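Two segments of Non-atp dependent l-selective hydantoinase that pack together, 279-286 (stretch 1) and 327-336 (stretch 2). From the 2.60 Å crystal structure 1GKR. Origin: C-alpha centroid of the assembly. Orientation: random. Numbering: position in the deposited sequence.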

ATOM      1  N   GLY A 279     -33.932  -7.563 -18.705  1.00 23.95           N
ATOM      2  CA  GLY A 279     -34.475  -6.251 -18.411  1.00 24.42           C
ATOM      3  C   GLY A 279     -34.634  -5.888 -16.946  1.00 24.96           C
ATOM      4  O   GLY A 279     -33.772  -6.187 -16.122  1.00 24.45           O
ATOM      5  N   PRO A 280     -35.762  -5.258 -16.592  1.00 25.06           N
ATOM      6  CA  PRO A 280     -36.075  -4.818 -15.228  1.00 22.48           C
ATOM      7  C   PRO A 280     -36.057  -5.879 -14.145  1.00 21.38           C
ATOM      8  O   PRO A 280     -35.971  -5.560 -12.971  1.00 23.19           O
ATOM      9  CB  PRO A 280     -37.450  -4.168 -15.384  1.00 21.86           C
ATOM     10  CG  PRO A 280     -38.080  -4.984 -16.479  1.00 24.79           C
ATOM     11  CD  PRO A 280     -36.945  -5.152 -17.470  1.00 23.44           C
ATOM     12  N   TYR A 281     -36.129  -7.142 -14.530  1.00 22.46           N
ATOM     13  CA  TYR A 281     -36.139  -8.213 -13.539  1.00 24.31           C
ATOM     14  C   TYR A 281     -34.757  -8.465 -12.973  1.00 21.61           C
ATOM     15  O   TYR A 281     -34.558  -9.311 -12.109  1.00 21.79           O
ATOM     16  CB  TYR A 281     -36.719  -9.480 -14.170  1.00 27.17           C
ATOM     17  CG  TYR A 281     -38.194  -9.319 -14.412  1.00 34.11           C
ATOM     18  CD1 TYR A 281     -39.081  -9.234 -13.334  1.00 36.26           C
ATOM     19  CD2 TYR A 281     -38.699  -9.139 -15.704  1.00 35.39           C
ATOM     20  CE1 TYR A 281     -40.428  -8.966 -13.531  1.00 39.68           C
ATOM     21  CE2 TYR A 281     -40.048  -8.868 -15.915  1.00 36.94           C
ATOM     22  CZ  TYR A 281     -40.905  -8.781 -14.823  1.00 40.67           C
ATOM     23  OH  TYR A 281     -42.236  -8.492 -15.008  1.00 44.94           O
ATOM     24  N   MET A 282     -33.814  -7.684 -13.457  1.00 20.76           N
ATOM     25  CA  MET A 282     -32.426  -7.779 -13.066  1.00 19.82           C
ATOM     26  C   MET A 282     -32.030  -6.448 -12.442  1.00 19.66           C
ATOM     27  O   MET A 282     -30.895  -6.263 -12.012  1.00 19.69           O
ATOM     28  CB  MET A 282     -31.611  -8.038 -14.320  1.00 18.80           C
ATOM     29  CG  MET A 282     -30.141  -8.005 -14.141  1.00 24.28           C
ATOM     30  SD  MET A 282     -29.363  -7.705 -15.725  1.00 26.16           S
ATOM     31  CE  MET A 282     -30.397  -8.622 -16.734  1.00 24.89           C
ATOM     32  N   LYS A 283     -32.972  -5.512 -12.405  1.00 19.51           N
ATOM     33  CA  LYS A 283     -32.687  -4.208 -11.829  1.00 19.41           C
ATOM     34  C   LYS A 283     -32.640  -4.327 -10.326  1.00 18.62           C
ATOM     35  O   LYS A 283     -33.667  -4.527  -9.675  1.00 18.14           O
ATOM     36  CB  LYS A 283     -33.747  -3.188 -12.208  1.00 19.84           C
ATOM     37  CG  LYS A 283     -33.388  -1.808 -11.725  1.00 21.79           C
ATOM     38  CD  LYS A 283     -34.434  -0.797 -12.104  1.00 23.85           C
ATOM     39  CE  LYS A 283     -34.140   0.539 -11.470  1.00 24.99           C
ATOM     40  NZ  LYS A 283     -35.238   1.488 -11.739  1.00 29.55           N
ATOM     41  N   VAL A 284     -31.442  -4.192  -9.774  1.00 16.38           N
ATOM     42  CA  VAL A 284     -31.265  -4.308  -8.343  1.00 15.13           C
ATOM     43  C   VAL A 284     -30.276  -3.213  -7.900  1.00 14.31           C
ATOM     44  O   VAL A 284     -29.671  -2.552  -8.745  1.00 14.54           O
ATOM     45  CB  VAL A 284     -30.769  -5.743  -8.043  1.00 15.93           C
ATOM     46  CG1 VAL A 284     -29.296  -5.834  -8.262  1.00 12.29           C
ATOM     47  CG2 VAL A 284     -31.187  -6.173  -6.655  1.00 23.92           C
ATOM     48  N   ALA A 285     -30.127  -2.977  -6.600  1.00 14.08           N
ATOM     49  CA  ALA A 285     -29.195  -1.933  -6.147  1.00 13.81           C
ATOM     50  C   ALA A 285     -28.333  -2.442  -5.025  1.00 15.74           C
ATOM     51  O   ALA A 285     -28.858  -2.906  -4.009  1.00 20.36           O
ATOM     52  CB  ALA A 285     -29.940  -0.726  -5.671  1.00 10.37           C
ATOM     53  N   PRO A 286     -27.002  -2.357  -5.180  1.00 14.33           N
ATOM     54  CA  PRO A 286     -26.251  -1.820  -6.323  1.00 15.24           C
ATOM     55  C   PRO A 286     -26.503  -2.613  -7.595  1.00 15.76           C
ATOM     56  O   PRO A 286     -26.879  -3.782  -7.544  1.00 14.65           O
ATOM     57  CB  PRO A 286     -24.795  -1.966  -5.896  1.00 13.09           C
ATOM     58  CG  PRO A 286     -24.858  -2.087  -4.445  1.00 16.62           C
ATOM     59  CD  PRO A 286     -26.077  -2.912  -4.193  1.00 13.12           C
ATOM     60  N   ASP A 327     -39.220   2.062 -20.011  1.00 40.73           N
ATOM     61  CA  ASP A 327     -38.595   3.153 -19.270  1.00 39.20           C
ATOM     62  C   ASP A 327     -38.087   2.581 -17.946  1.00 37.91           C
ATOM     63  O   ASP A 327     -38.867   2.351 -17.014  1.00 37.79           O
ATOM     64  CB  ASP A 327     -39.610   4.272 -19.021  1.00 39.62           C
ATOM     65  CG  ASP A 327     -39.024   5.427 -18.232  1.00 41.81           C
ATOM     66  OD1 ASP A 327     -38.565   5.183 -17.101  1.00 45.55           O
ATOM     67  OD2 ASP A 327     -39.021   6.575 -18.732  1.00 41.68           O
ATOM     68  N   VAL A 328     -36.774   2.354 -17.885  1.00 34.30           N
ATOM     69  CA  VAL A 328     -36.106   1.776 -16.720  1.00 29.33           C
ATOM     70  C   VAL A 328     -36.381   2.489 -15.390  1.00 29.12           C
ATOM     71  O   VAL A 328     -36.555   1.843 -14.358  1.00 27.61           O
ATOM     72  CB  VAL A 328     -34.568   1.718 -16.953  1.00 26.38           C
ATOM     73  CG1 VAL A 328     -33.906   3.053 -16.576  1.00 24.27           C
ATOM     74  CG2 VAL A 328     -33.977   0.578 -16.169  1.00 23.87           C
ATOM     75  N   TRP A 329     -36.428   3.817 -15.419  1.00 27.84           N
ATOM     76  CA  TRP A 329     -36.658   4.592 -14.213  1.00 28.95           C
ATOM     77  C   TRP A 329     -38.023   4.336 -13.576  1.00 30.67           C
ATOM     78  O   TRP A 329     -38.308   4.863 -12.503  1.00 33.47           O
ATOM     79  CB  TRP A 329     -36.517   6.088 -14.503  1.00 28.22           C
ATOM     80  CG  TRP A 329     -35.307   6.421 -15.304  1.00 30.59           C
ATOM     81  CD1 TRP A 329     -35.270   6.806 -16.609  1.00 31.37           C
ATOM     82  CD2 TRP A 329     -33.943   6.303 -14.883  1.00 32.41           C
ATOM     83  NE1 TRP A 329     -33.967   6.928 -17.035  1.00 32.72           N
ATOM     84  CE2 TRP A 329     -33.133   6.623 -15.993  1.00 31.31           C
ATOM     85  CE3 TRP A 329     -33.327   5.951 -13.674  1.00 31.41           C
ATOM     86  CZ2 TRP A 329     -31.744   6.602 -15.933  1.00 32.13           C
ATOM     87  CZ3 TRP A 329     -31.949   5.929 -13.612  1.00 31.45           C
ATOM     88  CH2 TRP A 329     -31.168   6.251 -14.736  1.00 33.80           C
ATOM     89  N   LYS A 330     -38.866   3.523 -14.204  1.00 30.98           N
ATOM     90  CA  LYS A 330     -40.191   3.273 -13.633  1.00 30.96           C
ATOM     91  C   LYS A 330     -40.363   1.874 -13.078  1.00 31.85           C
ATOM     92  O   LYS A 330     -41.475   1.454 -12.754  1.00 33.55           O
ATOM     93  CB  LYS A 330     -41.278   3.558 -14.666  1.00 28.38           C
ATOM     94  CG  LYS A 330     -41.306   5.021 -15.075  1.00 19.99           C
ATOM     95  CD  LYS A 330     -42.544   5.355 -15.903  1.00 19.99           C
ATOM     96  CE  LYS A 330     -42.475   6.813 -16.420  1.00 19.99           C
ATOM     97  NZ  LYS A 330     -43.541   7.131 -17.479  1.00 19.99           N
ATOM     98  N   ALA A 331     -39.256   1.152 -12.975  1.00 30.24           N
ATOM     99  CA  ALA A 331     -39.282  -0.191 -12.429  1.00 28.50           C
ATOM    100  C   ALA A 331     -38.582  -0.114 -11.077  1.00 28.18           C
ATOM    101  O   ALA A 331     -37.621   0.647 -10.911  1.00 27.63           O
ATOM    102  CB  ALA A 331     -38.556  -1.143 -13.362  1.00 21.86           C
ATOM    103  N   GLY A 332     -39.073  -0.875 -10.103  1.00 26.69           N
ATOM    104  CA  GLY A 332     -38.450  -0.857  -8.789  1.00 26.41           C
ATOM    105  C   GLY A 332     -37.297  -1.838  -8.668  1.00 24.73           C
ATOM    106  O   GLY A 332     -37.165  -2.758  -9.467  1.00 24.86           O
ATOM    107  N   ASN A 333     -36.457  -1.641  -7.662  1.00 25.51           N
ATOM    108  CA  ASN A 333     -35.318  -2.528  -7.446  1.00 27.29           C
ATOM    109  C   ASN A 333     -35.697  -3.786  -6.671  1.00 26.81           C
ATOM    110  O   ASN A 333     -36.591  -3.764  -5.818  1.00 31.00           O
ATOM    111  CB  ASN A 333     -34.206  -1.806  -6.674  1.00 30.20           C
ATOM    112  CG  ASN A 333     -33.664  -0.605  -7.419  1.00 35.55           C
ATOM    113  OD1 ASN A 333     -33.655  -0.574  -8.654  1.00 38.81           O
ATOM    114  ND2 ASN A 333     -33.188   0.387  -6.675  1.00 37.60           N
ATOM    115  N   GLY A 334     -35.013  -4.883  -6.959  1.00 20.29           N
ATOM    116  CA  GLY A 334     -35.297  -6.094  -6.228  1.00 17.64           C
ATOM    117  C   GLY A 334     -35.380  -7.334  -7.076  1.00 16.56           C
ATOM    118  O   GLY A 334     -35.605  -7.265  -8.278  1.00 16.77           O
ATOM    119  N   ALA A 335     -35.191  -8.479  -6.435  1.00 15.00           N
ATOM    120  CA  ALA A 335     -35.268  -9.750  -7.125  1.00 15.94           C
ATOM    121  C   ALA A 335     -35.494 -10.816  -6.085  1.00 16.51           C
ATOM    122  O   ALA A 335     -34.944 -10.722  -4.998  1.00 19.35           O
ATOM    123  CB  ALA A 335     -33.984 -10.023  -7.870  1.00 13.23           C
ATOM    124  N   LEU A 336     -36.321 -11.809  -6.405  1.00 17.88           N
ATOM    125  CA  LEU A 336     -36.572 -12.917  -5.483  1.00 17.29           C
ATOM    126  C   LEU A 336     -35.322 -13.775  -5.555  1.00 16.19           C
ATOM    127  O   LEU A 336     -34.602 -13.723  -6.548  1.00 15.28           O
ATOM    128  CB  LEU A 336     -37.790 -13.729  -5.927  1.00 15.30           C
ATOM    129  CG  LEU A 336     -39.106 -12.950  -5.979  1.00 16.98           C
ATOM    130  CD1 LEU A 336     -40.226 -13.861  -6.412  1.00 20.62           C
ATOM    131  CD2 LEU A 336     -39.428 -12.392  -4.615  1.00 16.46           C
TER
HETATM  132  O   HOH W   1     -36.577  -8.996 -10.180  1.00 15.60           O

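Two irregular segments can pack closely without forming a sheet if a long side chain reaches across from one to backbone carbonyls of the other. The pairing of 279-286 with 327-336 in this hydantoinase is a compact example, burying 471 Å² in all, and Lys283 is its centre. Its CA-to-CB bond points sideways, but all four chi angles are t, and the extended chain carries the ammonium group into the other stretch. There Lys283 NZ donates to Ala331 O at 2.7 Å and to Val328 O at 3.0 Å. Val328 O also accepts from Ala331 N, 3.1 Å away, within the turn. Lysine suits this buried place because it combines a charged donor with a long aliphatic stem: Lys283 CD lies 4.3 Å from both Val328 CG2 and Ala331 CB.

The backbone of the same residue makes the second attachment. Gly334 N donates to Lys283 O at 3.1 Å, and Asn333 CA approaches that oxygen at 3.4 Å in a CA-H...O contact. Glycine fits position 334 for a local reason, since at its phi/psi of 136/158 a CB would be jammed against the preceding carbonyl oxygen.

Asn333, second in covered area, fills the space beside the lysine. It too starts sideways, and with chi1 in m its amide reaches stretch 1, where Asn333 OD1 lies 3.1 Å from Lys283 CE and Asn333 ND2 3.6 Å from Ala285 CB.

Beyond these residues the contacts are small and apolar or mediated by solvent. Ala331 points toward stretch 1, and its CB meets Pro280 CB at 3.8 Å, an ordinary van der Waals contact between two apolar groups. Farther along, a water donates to both Tyr281 O (2.8 Å) and Gly334 O (2.7 Å), bridging two carbonyls that cannot hydrogen-bond to each other.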